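Local coordinates for FixG-related protein (Vibrio parahaemolyticus, PDB 2R39) that is of unknown function but forms the Ig-like C-terminal domain of a FixG-related protein that is probably a membrane iron-sulfur electron carrier, at residues 79-84 against 93-98. Sequence-based numbering, arbitrary orientation.
Sequences MSLGAD and TTIQFI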
HETATM    1  N   MSE A  79      -2.768   1.949   7.016  1.00 46.21           N
HETATM    2  CA  MSE A  79      -2.760   3.142   6.179  1.00 48.00           C
HETATM    3  C   MSE A  79      -4.113   3.316   5.512  1.00 46.90           C
HETATM    4  O   MSE A  79      -4.980   2.444   5.603  1.00 46.86           O
HETATM    5  CB  MSE A  79      -1.695   3.002   5.091  1.00 47.45           C
HETATM    6  CG  MSE A  79      -1.968   1.824   4.137  1.00 47.82           C
HETATM    7 SE   MSE A  79      -0.831   1.925   2.597  1.00 55.57          SE
HETATM    8  CE  MSE A  79      -1.528   3.573   1.798  1.00 47.92           C
ATOM      9  N   SER A  80      -4.289   4.443   4.834  1.00 46.04           N
ATOM     10  CA  SER A  80      -5.456   4.623   3.986  1.00 45.21           C
ATOM     11  C   SER A  80      -5.128   5.370   2.681  1.00 44.18           C
ATOM     12  O   SER A  80      -4.063   6.025   2.555  1.00 42.19           O
ATOM     13  CB  SER A  80      -6.598   5.272   4.771  1.00 45.62           C
ATOM     14  OG  SER A  80      -6.396   6.649   4.938  1.00 47.94           O
ATOM     15  N   LEU A  81      -6.030   5.216   1.711  1.00 42.78           N
ATOM     16  CA  LEU A  81      -5.997   5.935   0.436  1.00 42.68           C
ATOM     17  C   LEU A  81      -7.268   6.754   0.328  1.00 42.79           C
ATOM     18  O   LEU A  81      -8.343   6.270   0.700  1.00 41.65           O
ATOM     19  CB  LEU A  81      -5.933   4.943  -0.748  1.00 42.39           C
ATOM     20  CG  LEU A  81      -4.659   4.083  -0.918  1.00 42.86           C
ATOM     21  CD1 LEU A  81      -4.795   3.171  -2.153  1.00 40.24           C
ATOM     22  CD2 LEU A  81      -3.408   4.946  -1.018  1.00 40.81           C
ATOM     23  N   GLY A  82      -7.146   7.988  -0.163  1.00 42.77           N
ATOM     24  CA  GLY A  82      -8.305   8.846  -0.434  1.00 43.41           C
ATOM     25  C   GLY A  82      -8.356   9.168  -1.919  1.00 44.37           C
ATOM     26  O   GLY A  82      -7.318   9.377  -2.546  1.00 45.34           O
ATOM     27  N   ALA A  83      -9.544   9.187  -2.507  1.00 43.95           N
ATOM     28  CA  ALA A  83      -9.660   9.565  -3.906  1.00 44.06           C
ATOM     29  C   ALA A  83     -10.853  10.465  -4.095  1.00 43.85           C
ATOM     30  O   ALA A  83     -11.868  10.279  -3.443  1.00 43.66           O
ATOM     31  CB  ALA A  83      -9.798   8.304  -4.798  1.00 44.06           C
ATOM     32  N   ASP A  84     -10.738  11.426  -5.001  1.00 44.12           N
ATOM     33  CA  ASP A  84     -11.883  12.262  -5.393  1.00 44.34           C
ATOM     34  C   ASP A  84     -12.794  11.375  -6.229  1.00 45.00           C
ATOM     35  O   ASP A  84     -12.359  10.899  -7.284  1.00 45.01           O
ATOM     36  CB  ASP A  84     -11.368  13.441  -6.225  1.00 44.66           C
ATOM     37  CG  ASP A  84     -12.469  14.346  -6.754  1.00 44.89           C
ATOM     38  OD1 ASP A  84     -13.676  14.030  -6.637  1.00 43.55           O
ATOM     39  OD2 ASP A  84     -12.099  15.398  -7.308  1.00 45.74           O
ATOM     40  N   THR A  93     -11.822   0.054  -8.563  1.00 45.88           N
ATOM     41  CA  THR A  93     -10.567   0.256  -9.244  1.00 45.05           C
ATOM     42  C   THR A  93      -9.535  -0.803  -8.822  1.00 45.84           C
ATOM     43  O   THR A  93      -9.294  -1.010  -7.614  1.00 44.32           O
ATOM     44  CB  THR A  93     -10.033   1.671  -8.955  1.00 45.82           C
ATOM     45  OG1 THR A  93     -11.062   2.635  -9.239  1.00 45.28           O
ATOM     46  CG2 THR A  93      -8.817   1.995  -9.808  1.00 45.44           C
ATOM     47  N   THR A  94      -8.916  -1.457  -9.813  1.00 44.11           N
ATOM     48  CA  THR A  94      -7.752  -2.311  -9.551  1.00 45.08           C
ATOM     49  C   THR A  94      -6.530  -1.470  -9.281  1.00 45.26           C
ATOM     50  O   THR A  94      -6.222  -0.547 -10.044  1.00 45.60           O
ATOM     51  CB  THR A  94      -7.456  -3.272 -10.735  1.00 45.77           C
ATOM     52  OG1 THR A  94      -8.584  -4.113 -10.901  1.00 46.41           O
ATOM     53  CG2 THR A  94      -6.248  -4.180 -10.413  1.00 46.06           C
ATOM     54  N   ILE A  95      -5.851  -1.764  -8.166  1.00 44.85           N
ATOM     55  CA  ILE A  95      -4.650  -1.047  -7.795  1.00 44.27           C
ATOM     56  C   ILE A  95      -3.577  -2.076  -7.464  1.00 45.00           C
ATOM     57  O   ILE A  95      -3.886  -3.254  -7.287  1.00 45.07           O
ATOM     58  CB  ILE A  95      -4.898  -0.078  -6.580  1.00 44.55           C
ATOM     59  CG1 ILE A  95      -5.409  -0.864  -5.352  1.00 44.40           C
ATOM     60  CG2 ILE A  95      -5.941   1.045  -6.972  1.00 43.38           C
ATOM     61  CD1 ILE A  95      -5.410  -0.083  -3.991  1.00 42.79           C
ATOM     62  N   GLN A  96      -2.331  -1.626  -7.380  1.00 44.52           N
ATOM     63  CA  GLN A  96      -1.250  -2.457  -6.891  1.00 45.48           C
ATOM     64  C   GLN A  96      -0.488  -1.629  -5.912  1.00 45.46           C
ATOM     65  O   GLN A  96      -0.166  -0.467  -6.207  1.00 45.55           O
ATOM     66  CB  GLN A  96      -0.247  -2.737  -7.996  1.00 45.73           C
ATOM     67  CG  GLN A  96      -0.497  -3.934  -8.844  1.00 48.95           C
ATOM     68  CD  GLN A  96       0.642  -4.077  -9.818  1.00 52.10           C
ATOM     69  OE1 GLN A  96       1.372  -3.101 -10.071  1.00 53.18           O
ATOM     70  NE2 GLN A  96       0.833  -5.272 -10.334  1.00 50.86           N
ATOM     71  N   PHE A  97      -0.177  -2.227  -4.767  1.00 44.87           N
ATOM     72  CA  PHE A  97       0.808  -1.677  -3.867  1.00 43.72           C
ATOM     73  C   PHE A  97       2.186  -2.195  -4.263  1.00 44.54           C
ATOM     74  O   PHE A  97       2.351  -3.371  -4.674  1.00 44.17           O
ATOM     75  CB  PHE A  97       0.475  -2.054  -2.441  1.00 43.76           C
ATOM     76  CG  PHE A  97      -0.754  -1.359  -1.913  1.00 44.01           C
ATOM     77  CD1 PHE A  97      -0.682  -0.050  -1.462  1.00 43.57           C
ATOM     78  CD2 PHE A  97      -1.975  -2.028  -1.857  1.00 43.91           C
ATOM     79  CE1 PHE A  97      -1.811   0.597  -0.963  1.00 44.75           C
ATOM     80  CE2 PHE A  97      -3.105  -1.388  -1.359  1.00 44.34           C
ATOM     81  CZ  PHE A  97      -3.019  -0.073  -0.918  1.00 43.69           C
ATOM     82  N   ILE A  98       3.175  -1.312  -4.183  1.00 43.71           N
ATOM     83  CA  ILE A  98       4.478  -1.653  -4.685  1.00 44.45           C
ATOM     84  C   ILE A  98       5.490  -1.362  -3.608  1.00 45.45           C
ATOM     85  O   ILE A  98       5.528  -0.245  -3.077  1.00 44.93           O
ATOM     86  CB  ILE A  98       4.770  -0.902  -5.994  1.00 45.05           C
ATOM     87  CG1 ILE A  98       3.718  -1.305  -7.057  1.00 46.35           C
ATOM     88  CG2 ILE A  98       6.225  -1.172  -6.482  1.00 44.68           C
ATOM     89  CD1 ILE A  98       3.414  -0.217  -8.045  1.00 49.22           C
TER
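Selenomethionine Met79 and Leu81 meet Ile95 and Phe97 in the core of an immunoglobulin-like beta sandwich, each pair coming from a different sheet. The strand axes stay 11.9 Å apart at their closest and run at 139° to one another, so no backbone hydrogen bond links the segments and side chains alone bridge the gap. The tight part is small and wholly apolar. Leu81 and Ile95 reach for each other tip to tip, with the two CD1 methyls 3.8 Å apart; Ile95 carries its CG1 branch between the backbone N and the carbonyl carbon (chi1 58°), and the nearly extended chain beyond lifts CD1 into the interior. The same CD1 of Leu81 lies 3.9 Å from CZ of Phe97, thus touching both Ile95 and Phe97. Tyr35 meets the Phe97 ring edge-to-face and also packs on Met79, Leu81 and Ile95, while Val53 of the strand 47-54 touches Leu81 and Ile95. The outward side is open to solvent in part: Ser80 turns away from the core and its OG makes a weak hydrogen bond to Glu32 OE2, and Thr94 and Gln96 lie against the neighbouring strand 106-115, with Thr94 exposed. Met79 makes an oblique Met-aromatic contact with Phe97, its SE 4.9 Å from the ring centroid and 52° off the ring normal. At the ring's rim, Met79 SE lies 3.9 Å from Phe97 CE1.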